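PDB 3OP7: aminotransferase class I and II from Streptococcus suis 89/1591, which probably catalyses amino-group transfer with pyridoxal 5'-phosphate as cofactor, working as a dimer. Local coordinates for residues 57-62 against 252-257; 65-70 against 262-267. One frame throughout, in Å; residues are numbered along the deposited sequence.

In the fold
The same two passages of chain meet twice. In sequence order come 57-62, 65-70, 252-257 and 262-267, so the segments alternate, and the centres of the two contacts are about 14 Å apart. Contact 1 joins the loop before helix 66-73 to the loop before helix 257-268; contact 2 then packs those two helices against each other. Trp61 touches Pro66, linking the two sites. Both lie on the same side of the chain's centre, beside strand 84-87 at the edge of the large mixed sheet. Contact 1 faces the second subunit and its cofactor-bearing lysine, whereas no other chain touches contact 2.

Contact 1: residues 57-62 against 252-257. With EDO (1,2-ethanediol), chain H; SO4 (sulfate ion), chain C; SO4 (sulfate ion), chain D.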
loop_
_atom_site.group_PDB
_atom_site.type_symbol
_atom_site.label_atom_id
_atom_site.label_comp_id
_atom_site.label_asym_id
_atom_site.label_seq_id
_atom_site.Cartn_x
_atom_site.Cartn_y
_atom_site.Cartn_z
ATOM N N LEU A 57 -1.996 13.102 -13.589
ATOM C CA LEU A 57 -1.707 11.913 -12.775
ATOM C C LEU A 57 -0.748 12.411 -11.649
ATOM O O LEU A 57 0.369 11.892 -11.422
ATOM C CB LEU A 57 -1.112 10.814 -13.656
ATOM C CG LEU A 57 -2.041 10.311 -14.763
ATOM C CD1 LEU A 57 -1.272 9.386 -15.739
ATOM C CD2 LEU A 57 -3.247 9.604 -14.128
ATOM N N ASN A 58 -1.225 13.422 -10.925
ATOM C CA ASN A 58 -0.610 13.836 -9.670
ATOM C C ASN A 58 -1.108 12.981 -8.517
ATOM O O ASN A 58 -1.630 11.880 -8.768
ATOM C CB ASN A 58 -0.782 15.355 -9.458
ATOM C CG ASN A 58 -2.269 15.795 -9.432
ATOM O OD1 ASN A 58 -3.142 15.028 -9.125
ATOM N ND2 ASN A 58 -2.500 17.122 -9.759
ATOM N N TYR A 59 -0.934 13.380 -7.263
ATOM C CA TYR A 59 -1.431 12.577 -6.150
ATOM C C TYR A 59 -2.980 12.528 -6.078
ATOM O O TYR A 59 -3.537 11.635 -5.475
ATOM C CB TYR A 59 -0.802 12.987 -4.819
ATOM C CG TYR A 59 0.638 12.512 -4.709
ATOM C CD1 TYR A 59 0.937 11.199 -4.293
ATOM C CD2 TYR A 59 1.692 13.329 -5.057
ATOM C CE1 TYR A 59 2.279 10.782 -4.214
ATOM C CE2 TYR A 59 2.998 12.887 -4.993
ATOM C CZ TYR A 59 3.258 11.578 -4.536
ATOM O OH TYR A 59 4.583 11.141 -4.441
ATOM N N GLY A 60 -3.644 13.474 -6.733
ATOM C CA GLY A 60 -5.087 13.394 -6.924
ATOM C C GLY A 60 -5.835 13.582 -5.626
ATOM O O GLY A 60 -5.465 14.400 -4.795
ATOM N N TRP A 61 -6.895 12.813 -5.455
ATOM C CA TRP A 61 -7.704 12.842 -4.262
ATOM C C TRP A 61 -7.028 11.986 -3.187
ATOM O O TRP A 61 -7.111 10.746 -3.177
ATOM C CB TRP A 61 -9.092 12.275 -4.523
ATOM C CG TRP A 61 -9.915 13.073 -5.484
ATOM C CD1 TRP A 61 -10.200 12.767 -6.779
ATOM C CD2 TRP A 61 -10.575 14.305 -5.205
ATOM N NE1 TRP A 61 -11.019 13.726 -7.322
ATOM C CE2 TRP A 61 -11.241 14.696 -6.390
ATOM C CE3 TRP A 61 -10.639 15.133 -4.080
ATOM C CZ2 TRP A 61 -11.984 15.859 -6.471
ATOM C CZ3 TRP A 61 -11.392 16.306 -4.168
ATOM C CH2 TRP A 61 -12.040 16.640 -5.351
ATOM N N ILE A 62 -6.422 12.653 -2.239
ATOM C CA ILE A 62 -5.632 11.993 -1.227
ATOM C C ILE A 62 -6.493 10.992 -0.480
ATOM O O ILE A 62 -6.052 9.855 -0.208
ATOM C CB ILE A 62 -4.927 13.050 -0.303
ATOM C CG1 ILE A 62 -3.909 13.856 -1.101
ATOM C CG2 ILE A 62 -4.320 12.387 0.919
ATOM C CD1 ILE A 62 -2.647 13.071 -1.587
HETATM N N MSE A 252 0.817 4.184 2.044
HETATM C CA MSE A 252 0.268 4.318 0.722
HETATM C C MSE A 252 0.370 5.731 0.103
HETATM O O MSE A 252 0.489 5.830 -1.103
HETATM C CB MSE A 252 -1.169 3.830 0.705
HETATM C CG MSE A 252 -2.048 4.612 1.574
HETATM SE SE MSE A 252 -3.888 4.163 1.660
HETATM C CE MSE A 252 -3.518 2.779 2.994
ATOM N N ILE A 253 0.328 6.766 0.949
ATOM C CA ILE A 253 -0.037 8.187 0.592
ATOM C C ILE A 253 -1.499 8.302 0.113
ATOM O O ILE A 253 -2.317 9.028 0.719
ATOM C CB ILE A 253 0.926 8.875 -0.400
ATOM C CG1 ILE A 253 2.360 8.830 0.130
ATOM C CG2 ILE A 253 0.445 10.355 -0.645
ATOM C CD1 ILE A 253 3.391 9.468 -0.770
ATOM N N CYS A 254 -1.783 7.618 -0.983
ATOM C CA CYS A 254 -3.091 7.580 -1.583
ATOM C C CYS A 254 -3.158 6.402 -2.562
ATOM O O CYS A 254 -2.152 5.764 -2.920
ATOM C CB CYS A 254 -3.352 8.913 -2.330
ATOM S SG CYS A 254 -2.127 9.286 -3.475
ATOM N N ALA A 255 -4.361 6.154 -3.027
ATOM C CA ALA A 255 -4.576 5.201 -4.071
ATOM C C ALA A 255 -4.539 5.902 -5.400
ATOM O O ALA A 255 -4.348 7.149 -5.456
ATOM C CB ALA A 255 -5.949 4.560 -3.861
ATOM N N GLY A 256 -4.672 5.162 -6.504
ATOM C CA GLY A 256 -4.387 5.782 -7.817
ATOM C C GLY A 256 -5.502 6.661 -8.383
ATOM O O GLY A 256 -6.658 6.489 -8.047
ATOM N N VAL A 257 -5.123 7.604 -9.247
ATOM C CA VAL A 257 -6.075 8.481 -9.940
ATOM C C VAL A 257 -7.099 7.695 -10.809
ATOM O O VAL A 257 -8.288 7.898 -10.677
ATOM C CB VAL A 257 -5.329 9.528 -10.798
ATOM C CG1 VAL A 257 -6.239 10.362 -11.705
ATOM C CG2 VAL A 257 -4.594 10.475 -9.850
HETATM C C1 EDO H . -6.885 16.445 -2.798
HETATM O O1 EDO H . -6.863 15.599 -1.665
HETATM C C2 EDO H . -7.618 17.738 -2.440
HETATM O O2 EDO H . -8.639 17.483 -1.476
HETATM S S SO4 C . 0.881 19.041 -10.488
HETATM O O1 SO4 C . 1.152 20.111 -11.427
HETATM O O2 SO4 C . 2.047 18.181 -10.237
HETATM O O3 SO4 C . 0.289 19.376 -9.228
HETATM O O4 SO4 C . -0.153 18.364 -11.215
HETATM S S SO4 D . -6.122 18.487 -10.375
HETATM O O1 SO4 D . -5.284 19.396 -11.217
HETATM O O2 SO4 D . -5.246 17.936 -9.306
HETATM O O3 SO4 D . -7.129 19.326 -9.688
HETATM O O4 SO4 D . -6.715 17.412 -11.242
HETATM O O HOH W 1 -3.497 9.296 -6.747
HETATM O O HOH W 2 -5.703 9.708 -6.130
HETATM O O HOH W 3 -6.639 7.587 -2.068
#
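Cys254 sets its sulfur against the edge of the Tyr59 ring, in the ring plane, with SG 5.1 Å from the ring centroid and 3.7 Å from CD1. This cysteine sulfur-aromatic contact depends on a chi1 of 55°, which tucks SG between the backbone N and the carbonyl carbon of Cys254. Ile253 adds a second grip on the ring: its CG2 comes within 3.8 Å of Tyr59 CD1, while its CD1 sits near CE1. Tyr59 is thus held along one side of its ring, and its hydroxyl hydrogen-bonds the pyridoxal phosphate-lysine side chain of the second subunit.

Further along, Val257, in the first turn of helix 257-268, packs against the backbone of 58-60. Its CG2 lies 3.5 Å from Asn58 O and also meets Gly60 CA, and CG1 meets Leu57 CD2 at 3.9 Å. Asn58 ND2 donates to two sulfate ions, probably from the crystallisation liquor, lying 3.0 Å from O4 of the chain C sulfate and 2.9 Å from O2 of the chain D sulfate. At the far end a water bridges Ala255 N and Ile62 O, and Arg248 also bonds that carbonyl oxygen.

Arg230 of the second subunit takes the carbonyl oxygens of Met252 and Cys254, so the 252-257 loop is pinned from across the interface too. Direct contact between the loops is mainly apolar and sulfur-aromatic, which suggests that packing on the ring helps to place Tyr59 while the one polar atom of its side chain, OH, bonds the neighbouring subunit's cofactor, consistent with active sites built from both subunits, as in related aminotransferases.

Contact 2: residues 65-70 against 262-267; sequences SPAFKK and VAQLAL
Helices 66-70 and 262-267 run in roughly the same direction, their axes 8.8 Å apart at closest approach and inclined by 39°. The backbones come nearest where Phe68 CA and Gln264 CA stand 5.1 Å from each other. Just ahead of the first helix, Ser65 is the N-cap: its OG accepts from Phe68 N at 3.1 Å, with an N-H...O angle of 156°.

Gln264 reaches across to this capped end. Its chain is extended beyond CG and lies against Ser65 and Ala67, with CG 3.2 Å from Ser65 OG and OE1 3.4 Å from Ala67 CB. Although Gln264 NE2 is also close to Ser65 OG, the angle is poor and the two are not hydrogen-bonded. Asp260, one turn back on the second helix, is what ties them together: its OD1 bonds Ser65 OG and its OD2 bonds Gln264 NE2. The carboxylate thereby holds both polar tips, and its negative charge beside the N-terminus of helix 66-73 would probably be favourable to the helix dipole.

Beyond this polar group, along the helices, the contact turns apolar. On the Phe68 ring, CD1 touches Leu267 CD1 at 3.6 Å and Ala263 CB at 3.9 Å.

The same ring packs on Ile84 and Gln86 of strand 84-87, placing it between helix 257-268 and the edge of the main sheet. Leu267 continues along helix 66-73 to Ser71 and Val72, while Val262 and Leu265 carry helix 257-268 onto helix 34-41.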
loop_
_atom_site.group_PDB
_atom_site.type_symbol
_atom_site.label_atom_id
_atom_site.label_comp_id
_atom_site.label_asym_id
_atom_site.label_seq_id
_atom_site.Cartn_x
_atom_site.Cartn_y
_atom_site.Cartn_z
ATOM N N SER A 65 -12.134 10.482 -3.882
ATOM C CA SER A 65 -12.923 11.531 -4.463
ATOM C C SER A 65 -14.192 11.758 -3.667
ATOM O O SER A 65 -14.653 10.859 -2.919
ATOM C CB SER A 65 -13.299 11.173 -5.904
ATOM O OG SER A 65 -14.037 9.972 -5.972
ATOM N N PRO A 66 -14.803 12.925 -3.844
ATOM C CA PRO A 66 -16.070 13.163 -3.144
ATOM C C PRO A 66 -17.146 12.165 -3.559
ATOM O O PRO A 66 -17.981 11.738 -2.728
ATOM C CB PRO A 66 -16.405 14.600 -3.560
ATOM C CG PRO A 66 -15.065 15.226 -3.800
ATOM C CD PRO A 66 -14.267 14.161 -4.443
ATOM N N ALA A 67 -17.136 11.767 -4.825
ATOM C CA ALA A 67 -18.123 10.780 -5.315
ATOM C C ALA A 67 -17.866 9.407 -4.677
ATOM O O ALA A 67 -18.788 8.724 -4.279
ATOM C CB ALA A 67 -18.079 10.672 -6.853
ATOM N N PHE A 68 -16.593 9.027 -4.590
ATOM C CA PHE A 68 -16.202 7.790 -3.886
ATOM C C PHE A 68 -16.692 7.799 -2.433
ATOM O O PHE A 68 -17.371 6.884 -1.974
ATOM C CB PHE A 68 -14.685 7.608 -3.938
ATOM C CG PHE A 68 -14.203 6.450 -3.153
ATOM C CD1 PHE A 68 -14.217 5.183 -3.705
ATOM C CD2 PHE A 68 -13.706 6.625 -1.867
ATOM C CE1 PHE A 68 -13.747 4.087 -2.968
ATOM C CE2 PHE A 68 -13.246 5.500 -1.085
ATOM C CZ PHE A 68 -13.271 4.239 -1.650
ATOM N N LYS A 69 -16.373 8.873 -1.707
ATOM C CA LYS A 69 -16.770 8.943 -0.305
ATOM C C LYS A 69 -18.259 8.918 -0.136
ATOM O O LYS A 69 -18.758 8.212 0.740
ATOM C CB LYS A 69 -16.173 10.173 0.413
ATOM C CG LYS A 69 -14.695 10.131 0.575
ATOM C CD LYS A 69 -14.301 11.394 1.381
ATOM C CE LYS A 69 -12.855 11.416 1.686
ATOM N NZ LYS A 69 -12.499 12.572 2.632
ATOM N N LYS A 70 -18.983 9.673 -0.945
ATOM C CA LYS A 70 -20.458 9.675 -0.850
ATOM C C LYS A 70 -21.055 8.305 -1.187
ATOM O O LYS A 70 -21.883 7.806 -0.428
ATOM C CB LYS A 70 -21.071 10.705 -1.782
ATOM C CG LYS A 70 -22.595 10.855 -1.691
ATOM C CD LYS A 70 -23.017 11.352 -0.322
ATOM C CE LYS A 70 -24.486 11.680 -0.264
ATOM N NZ LYS A 70 -24.920 12.153 1.098
ATOM N N VAL A 262 -12.336 4.645 -11.721
ATOM C CA VAL A 262 -13.067 3.390 -11.947
ATOM C C VAL A 262 -13.922 3.077 -10.731
ATOM O O VAL A 262 -15.077 2.661 -10.883
ATOM C CB VAL A 262 -12.138 2.194 -12.277
ATOM C CG1 VAL A 262 -12.933 0.881 -12.391
ATOM C CG2 VAL A 262 -11.326 2.496 -13.565
ATOM N N ALA A 263 -13.394 3.333 -9.534
ATOM C CA ALA A 263 -14.173 3.031 -8.311
ATOM C C ALA A 263 -15.458 3.876 -8.287
ATOM O O ALA A 263 -16.482 3.379 -7.899
ATOM C CB ALA A 263 -13.334 3.298 -7.040
ATOM N N GLN A 264 -15.364 5.154 -8.685
ATOM C CA GLN A 264 -16.531 6.046 -8.701
ATOM C C GLN A 264 -17.626 5.411 -9.606
ATOM O O GLN A 264 -18.803 5.360 -9.267
ATOM C CB GLN A 264 -16.170 7.414 -9.268
ATOM C CG GLN A 264 -15.307 8.308 -8.373
ATOM C CD GLN A 264 -15.004 9.646 -9.016
ATOM O OE1 GLN A 264 -15.905 10.344 -9.502
ATOM N NE2 GLN A 264 -13.746 9.991 -9.057
ATOM N N LEU A 265 -17.204 5.023 -10.806
ATOM C CA LEU A 265 -18.108 4.374 -11.775
ATOM C C LEU A 265 -18.715 3.072 -11.235
ATOM O O LEU A 265 -19.948 2.861 -11.333
ATOM C CB LEU A 265 -17.356 4.132 -13.082
ATOM C CG LEU A 265 -18.135 3.482 -14.227
ATOM C CD1 LEU A 265 -19.385 4.307 -14.610
ATOM C CD2 LEU A 265 -17.188 3.340 -15.428
ATOM N N ALA A 266 -17.894 2.182 -10.681
ATOM C CA ALA A 266 -18.380 0.921 -10.129
ATOM C C ALA A 266 -19.353 1.145 -8.989
ATOM O O ALA A 266 -20.438 0.528 -8.939
ATOM C CB ALA A 266 -17.208 0.022 -9.664
ATOM N N LEU A 267 -19.030 2.047 -8.082
ATOM C CA LEU A 267 -19.927 2.303 -6.940
ATOM C C LEU A 267 -21.255 2.946 -7.346
ATOM O O LEU A 267 -22.309 2.658 -6.755
ATOM C CB LEU A 267 -19.189 3.189 -5.922
ATOM C CG LEU A 267 -18.196 2.380 -5.129
ATOM C CD1 LEU A 267 -17.149 3.291 -4.505
ATOM C CD2 LEU A 267 -18.859 1.525 -4.057
#